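Long-range contacts in argininosuccinate lyase (Chelativorans sp., PDB 6G3I), which probably catalyses the cleavage of argininosuccinate to fumarate and L-arginine, the last step of arginine biosynthesis: residues R112-N117 / C196-A201; D290-S295 / H340-V345. All coordinates share one frame; numbering follows the deposited sequence.

In the fold
Within one chain, contact 1 (112-117 with 196-201) and contact 2 (290-295 with 340-345) lie far apart: their centres are 39 Å from each other, their nearest atoms about 25 Å. Contact 1 joins the start of helix 112-147 to a loop, whereas contact 2 packs two helices nearer the middle of the chain. What relates them is the tetramer. The fumarate lying over the Arg112 guanidinium is hydrogen-bonded by Tyr26 and Arg294 of the second subunit, and the EKN there is bonded by Ser281, Lys286 and Asn288 of that subunit and by Thr158 of the third. Arg112 and Asn113 of contact 1, and Asp290 and Arg294 of contact 2, thus each contribute side chains to ligand sites built from several subunits.

Contact 1 of 2, residues R112-N117 / C196-A201; sequences RNDLAN and CPLGAA. With EKN ((2~{S})-2-(2-azanylethylamino)butanedioic acid), chain B; FUM (fumaric acid), chain C.
Asp114 runs its side chain along Ala201 and reaches the type II turn Pro197-Ala200 with OD2. CB lies 3.6 Å from Ala201 O and CG 3.4 Å from Ala201 N. With CG placed between the backbone N and the carbonyl carbon (chi1 68°), the carboxylate faces the loop. OD1 accepts a hydrogen bond from Ser111 N, just before the helix. OD2 accepts from Gly199 N on its anti lone pair (3.3 Å, N-H...O angle 147°) and weakly from Ala201 N (3.1 Å). A water donates to this OD2 at 2.6 Å and itself accepts from Gly199 N, so the turn is held both directly and through solvent. Nearby, Pro197 CG sits 3.5 Å from Asn117 OD1, which takes its hydrogen bond from Arg121.

The preceding residues face the ligands. Asn113 OD1 accepts from EKN N (2.8 Å) while its ND2 donates to EKN O; Arg112 points NE and NH2 at EKN OD2 and has fumarate O8 over one guanidinium face. The chemistry implies a division of labour: a buried carboxylate, satisfied by several amides and a water, probably helps hold the first turn of the helix, whose Arg112 and Asn113 bind the ligand.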
loop_
_atom_site.group_PDB
_atom_site.type_symbol
_atom_site.label_atom_id
_atom_site.label_comp_id
_atom_site.label_asym_id
_atom_site.label_seq_id
_atom_site.Cartn_x
_atom_site.Cartn_y
_atom_site.Cartn_z
ATOM N N ARG A 112 -27.646 15.584 0.013
ATOM C CA ARG A 112 -27.011 14.490 0.737
ATOM C C ARG A 112 -25.494 14.628 0.711
ATOM O O ARG A 112 -24.810 14.162 1.630
ATOM C CB ARG A 112 -27.435 13.146 0.141
ATOM C CG ARG A 112 -28.757 12.612 0.683
ATOM C CD ARG A 112 -29.109 11.252 0.098
ATOM N NE ARG A 112 -28.983 11.219 -1.355
ATOM C CZ ARG A 112 -29.184 10.137 -2.102
ATOM N NH1 ARG A 112 -29.526 8.984 -1.540
ATOM N NH2 ARG A 112 -29.039 10.206 -3.418
ATOM N N ASN A 113 -24.960 15.296 -0.315
ATOM C CA ASN A 113 -23.514 15.353 -0.511
ATOM C C ASN A 113 -22.832 16.170 0.581
ATOM O O ASN A 113 -21.859 15.712 1.192
ATOM C CB ASN A 113 -23.210 15.923 -1.896
ATOM C CG ASN A 113 -23.619 14.979 -3.010
ATOM O OD1 ASN A 113 -24.162 13.904 -2.752
ATOM N ND2 ASN A 113 -23.370 15.375 -4.254
ATOM N N ASP A 114 -23.315 17.390 0.834
ATOM C CA ASP A 114 -22.722 18.196 1.896
ATOM C C ASP A 114 -23.202 17.780 3.281
ATOM O O ASP A 114 -22.487 18.006 4.264
ATOM C CB ASP A 114 -22.998 19.688 1.662
ATOM C CG ASP A 114 -24.467 20.058 1.805
ATOM O OD1 ASP A 114 -25.340 19.186 1.637
ATOM O OD2 ASP A 114 -24.741 21.248 2.076
ATOM N N LEU A 115 -24.382 17.166 3.383
ATOM C CA LEU A 115 -24.795 16.559 4.645
ATOM C C LEU A 115 -23.820 15.465 5.058
ATOM O O LEU A 115 -23.357 15.425 6.204
ATOM C CB LEU A 115 -26.212 16.001 4.511
ATOM C CG LEU A 115 -26.708 15.063 5.616
ATOM C CD1 LEU A 115 -26.793 15.785 6.948
ATOM C CD2 LEU A 115 -28.053 14.465 5.240
ATOM N N ALA A 116 -23.498 14.565 4.128
ATOM C CA ALA A 116 -22.585 13.467 4.431
ATOM C C ALA A 116 -21.198 13.987 4.785
ATOM O O ALA A 116 -20.609 13.583 5.794
ATOM C CB ALA A 116 -22.513 12.510 3.241
ATOM N N ASN A 117 -20.656 14.882 3.959
ATOM C CA ASN A 117 -19.323 15.417 4.212
ATOM C C ASN A 117 -19.237 16.040 5.601
ATOM O O ASN A 117 -18.276 15.809 6.342
ATOM C CB ASN A 117 -18.964 16.448 3.139
ATOM C CG ASN A 117 -17.467 16.580 2.932
ATOM O OD1 ASN A 117 -16.796 17.355 3.617
ATOM N ND2 ASN A 117 -16.933 15.822 1.980
ATOM N N CYS A 196 -16.470 23.505 8.116
ATOM C CA CYS A 196 -17.840 23.124 7.794
ATOM C C CYS A 196 -18.076 23.227 6.293
ATOM O O CYS A 196 -17.914 24.317 5.728
ATOM C CB CYS A 196 -18.828 24.017 8.516
ATOM S SG CYS A 196 -20.535 23.445 8.373
ATOM N N PRO A 197 -18.477 22.150 5.616
ATOM C CA PRO A 197 -18.823 22.243 4.192
ATOM C C PRO A 197 -20.286 22.549 3.911
ATOM O O PRO A 197 -20.643 22.719 2.739
ATOM C CB PRO A 197 -18.462 20.842 3.683
ATOM C CG PRO A 197 -18.782 19.949 4.841
ATOM C CD PRO A 197 -18.568 20.761 6.102
ATOM N N LEU A 198 -21.134 22.625 4.936
ATOM C CA LEU A 198 -22.557 22.843 4.711
ATOM C C LEU A 198 -22.796 24.195 4.053
ATOM O O LEU A 198 -22.157 25.196 4.390
ATOM C CB LEU A 198 -23.325 22.742 6.030
ATOM C CG LEU A 198 -23.483 21.308 6.536
ATOM C CD1 LEU A 198 -24.017 21.288 7.956
ATOM C CD2 LEU A 198 -24.395 20.496 5.614
ATOM N N GLY A 199 -23.739 24.215 3.114
ATOM C CA GLY A 199 -23.921 25.316 2.196
ATOM C C GLY A 199 -23.476 24.996 0.786
ATOM O O GLY A 199 -23.941 25.644 -0.162
ATOM N N ALA A 200 -22.590 24.009 0.624
ATOM C CA ALA A 200 -22.165 23.590 -0.706
ATOM C C ALA A 200 -23.297 22.917 -1.471
ATOM O O ALA A 200 -23.290 22.911 -2.707
ATOM C CB ALA A 200 -20.969 22.643 -0.591
ATOM N N ALA A 201 -24.267 22.347 -0.762
ATOM C CA ALA A 201 -25.403 21.653 -1.379
ATOM C C ALA A 201 -24.833 20.526 -2.238
ATOM O O ALA A 201 -23.967 19.777 -1.754
ATOM C CB ALA A 201 -26.273 22.668 -2.109
HETATM O OD1 EKN B . -28.336 15.192 -2.906
HETATM C CG EKN B . -27.930 14.218 -3.675
HETATM O OD2 EKN B . -28.395 13.056 -3.644
HETATM C CB EKN B . -26.865 14.430 -4.665
HETATM C CA EKN B . -26.480 13.197 -5.447
HETATM C C EKN B . -25.746 13.534 -6.719
HETATM O OXT EKN B . -26.356 13.202 -7.739
HETATM O O EKN B . -24.644 14.075 -6.670
HETATM N N EKN B . -25.643 12.284 -4.533
HETATM C CAG EKN B . -25.153 11.002 -5.217
HETATM C CAF EKN B . -25.900 9.734 -4.819
HETATM N NAA EKN B . -26.876 9.327 -5.941
HETATM O OXT FUM C . -24.149 5.388 -3.285
HETATM C C FUM C . -25.161 6.057 -2.970
HETATM O O FUM C . -26.311 5.575 -3.095
HETATM C C4 FUM C . -25.051 7.467 -2.441
HETATM C C5 FUM C . -25.672 7.747 -1.323
HETATM C C6 FUM C . -25.586 9.173 -0.804
HETATM O O7 FUM C . -25.453 9.412 0.426
HETATM O O8 FUM C . -25.653 10.109 -1.646
HETATM O O HOH W 1 -26.641 22.987 2.644
#

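Contact 2 of 2, residues D290-S295 / H340-V345. With FUM (fumaric acid), chain D; EKN ((2~{S})-2-(2-azanylethylamino)butanedioic acid), chain E.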
loop_
_atom_site.group_PDB
_atom_site.type_symbol
_atom_site.label_atom_id
_atom_site.label_comp_id
_atom_site.label_asym_id
_atom_site.label_seq_id
_atom_site.Cartn_x
_atom_site.Cartn_y
_atom_site.Cartn_z
ATOM N N ASP A 290 0.901 -11.629 24.027
ATOM C CA ASP A 290 -0.306 -11.440 23.227
ATOM C C ASP A 290 -0.677 -9.966 23.130
ATOM O O ASP A 290 -1.134 -9.501 22.081
ATOM C CB ASP A 290 -1.459 -12.243 23.825
ATOM C CG ASP A 290 -1.224 -13.736 23.759
ATOM O OD1 ASP A 290 -0.449 -14.178 22.886
ATOM O OD2 ASP A 290 -1.816 -14.470 24.578
ATOM N N SER A 291 -0.496 -9.218 24.219
ATOM C CA SER A 291 -0.772 -7.787 24.185
ATOM C C SER A 291 0.091 -7.091 23.140
ATOM O O SER A 291 -0.402 -6.278 22.351
ATOM C CB SER A 291 -0.539 -7.179 25.568
ATOM O OG SER A 291 0.759 -7.490 26.048
ATOM N N LEU A 292 1.388 -7.408 23.116
ATOM C CA LEU A 292 2.297 -6.753 22.184
ATOM C C LEU A 292 1.963 -7.112 20.741
ATOM O O LEU A 292 1.876 -6.231 19.877
ATOM C CB LEU A 292 3.741 -7.139 22.508
ATOM C CG LEU A 292 4.237 -6.818 23.918
ATOM C CD1 LEU A 292 5.660 -7.323 24.114
ATOM C CD2 LEU A 292 4.164 -5.324 24.193
ATOM N N GLU A 293 1.770 -8.403 20.461
ATOM C CA GLU A 293 1.612 -8.842 19.078
ATOM C C GLU A 293 0.278 -8.405 18.491
ATOM O O GLU A 293 0.200 -8.123 17.290
ATOM C CB GLU A 293 1.763 -10.360 18.987
ATOM C CG GLU A 293 3.194 -10.835 19.180
ATOM C CD GLU A 293 3.415 -12.259 18.712
ATOM O OE1 GLU A 293 4.586 -12.633 18.504
ATOM O OE2 GLU A 293 2.424 -13.001 18.550
ATOM N N ARG A 294 -0.776 -8.339 19.305
ATOM C CA ARG A 294 -2.046 -7.830 18.804
ATOM C C ARG A 294 -2.017 -6.318 18.645
ATOM O O ARG A 294 -2.756 -5.773 17.818
ATOM C CB ARG A 294 -3.189 -8.251 19.728
ATOM C CG ARG A 294 -3.740 -9.635 19.408
ATOM C CD ARG A 294 -4.791 -10.078 20.409
ATOM N NE ARG A 294 -5.288 -11.420 20.112
ATOM C CZ ARG A 294 -6.372 -11.690 19.386
ATOM N NH1 ARG A 294 -7.102 -10.712 18.866
ATOM N NH2 ARG A 294 -6.730 -12.951 19.179
ATOM N N SER A 295 -1.169 -5.628 19.409
ATOM C CA SER A 295 -0.983 -4.199 19.191
ATOM C C SER A 295 -0.259 -3.941 17.876
ATOM O O SER A 295 -0.617 -3.020 17.132
ATOM C CB SER A 295 -0.212 -3.586 20.357
ATOM O OG SER A 295 -0.884 -3.801 21.586
ATOM N N HIS A 340 -4.299 1.954 24.305
ATOM C CA HIS A 340 -4.608 1.625 25.693
ATOM C C HIS A 340 -3.780 0.441 26.175
ATOM O O HIS A 340 -3.233 0.467 27.283
ATOM C CB HIS A 340 -6.102 1.332 25.841
ATOM C CG HIS A 340 -6.966 2.555 25.802
ATOM N ND1 HIS A 340 -8.337 2.495 25.668
ATOM C CD2 HIS A 340 -6.654 3.870 25.887
ATOM C CE1 HIS A 340 -8.832 3.720 25.666
ATOM N NE2 HIS A 340 -7.832 4.573 25.798
ATOM N N ALA A 341 -3.670 -0.606 25.355
ATOM C CA ALA A 341 -2.889 -1.772 25.754
ATOM C C ALA A 341 -1.443 -1.387 26.039
ATOM O O ALA A 341 -0.878 -1.766 27.072
ATOM C CB ALA A 341 -2.960 -2.848 24.670
ATOM N N MET A 342 -0.824 -0.625 25.135
ATOM C CA MET A 342 0.571 -0.246 25.332
ATOM C C MET A 342 0.728 0.756 26.470
ATOM O O MET A 342 1.762 0.763 27.147
ATOM C CB MET A 342 1.151 0.319 24.035
ATOM C CG MET A 342 1.292 -0.711 22.919
ATOM S SD MET A 342 2.239 -2.169 23.397
ATOM C CE MET A 342 3.855 -1.459 23.687
ATOM N N THR A 343 -0.276 1.607 26.697
ATOM C CA THR A 343 -0.255 2.465 27.876
ATOM C C THR A 343 -0.106 1.637 29.144
ATOM O O THR A 343 0.666 1.993 30.045
ATOM C CB THR A 343 -1.528 3.309 27.937
ATOM O OG1 THR A 343 -1.597 4.160 26.786
ATOM C CG2 THR A 343 -1.557 4.165 29.200
ATOM N N GLY A 344 -0.838 0.525 29.232
ATOM C CA GLY A 344 -0.739 -0.334 30.397
ATOM C C GLY A 344 0.484 -1.222 30.399
ATOM O O GLY A 344 1.001 -1.559 31.468
ATOM N N VAL A 345 0.960 -1.624 29.217
ATOM C CA VAL A 345 2.205 -2.385 29.136
ATOM C C VAL A 345 3.352 -1.571 29.719
ATOM O O VAL A 345 4.117 -2.052 30.563
ATOM C CB VAL A 345 2.488 -2.794 27.679
ATOM C CG1 VAL A 345 3.944 -3.217 27.494
ATOM C CG2 VAL A 345 1.561 -3.922 27.254
HETATM O OXT FUM D . -3.789 -13.536 20.625
HETATM C C FUM D . -4.154 -14.606 21.165
HETATM O O FUM D . -4.655 -14.606 22.314
HETATM C C4 FUM D . -4.002 -15.940 20.473
HETATM C C5 FUM D . -5.058 -16.710 20.397
HETATM C C6 FUM D . -4.900 -18.064 19.726
HETATM O O7 FUM D . -5.795 -18.526 18.969
HETATM O O8 FUM D . -3.841 -18.711 19.953
HETATM O OD1 EKN E . -1.728 -23.960 21.566
HETATM C CG EKN E . -1.319 -22.748 21.829
HETATM O OD2 EKN E . -1.974 -21.913 22.493
HETATM C CB EKN E . -0.015 -22.270 21.349
HETATM C CA EKN E . 0.294 -20.834 21.700
HETATM C C EKN E . 1.767 -20.528 21.602
HETATM O OXT EKN E . 2.276 -20.225 22.685
HETATM O O EKN E . 2.337 -20.581 20.515
HETATM N N EKN E . -0.538 -19.920 20.783
HETATM C CAG EKN E . -0.293 -18.423 21.010
HETATM C CAF EKN E . -1.401 -17.696 21.764
HETATM N NAA EKN E . -0.966 -17.447 23.222
#
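Met342 and Leu292 meet because the methionine chain bends twice, at chi2 (-54°) and again at chi3, which brings SD against Leu292 CD2; the two side chains cross at about a right angle. Leu292, its CG beside the backbone N, offers CD2, which lies 3.8 Å from Met342 SD and 3.9 Å from Val345 CG1. The same methyl therefore touches two successive turns of the facing helix.

Small residues fill the remainder: Ser295 OG is 3.8 Å from Ala341 CB, and Ser291 OG is 3.9 Å from Val345 CG2. Neither hydroxyl bonds across the interface. Ser295 OG donates to Ser291 O of its own helix at 2.6 Å, on the opposite face of that carbonyl from Ser295 N, while Ser291 OG pairs with Phe276 O. The segment axes approach to 9.8 Å and run in broadly opposite directions, 144° between their N-to-C directions, and Leu252 of helix 236-262 touches both Ser295 and Met342.

Away from this largely apolar interface, Asp290 and Arg294 of helix 290-301 face the ligands. Arg294, extended from CG to NE, gives fumarate OXT a fairly straight bond from NE (2.6 Å, 163°) in the guanidinium plane, with a weak second one from NH2; Tyr26 of the same chain makes a cation-pi contact with Arg294 and hydrogen-bonds the fumarate through OH. A methionine in place of Arg294 would probably leave that fumarate carboxylate without its cationic mate and more loosely held. Asp290 bonds EKN NAA weakly through both oxygens. The chemistry is thus split by helix face: dispersion packing and internally satisfied hydroxyls on one side, charged ligand bonding on the other.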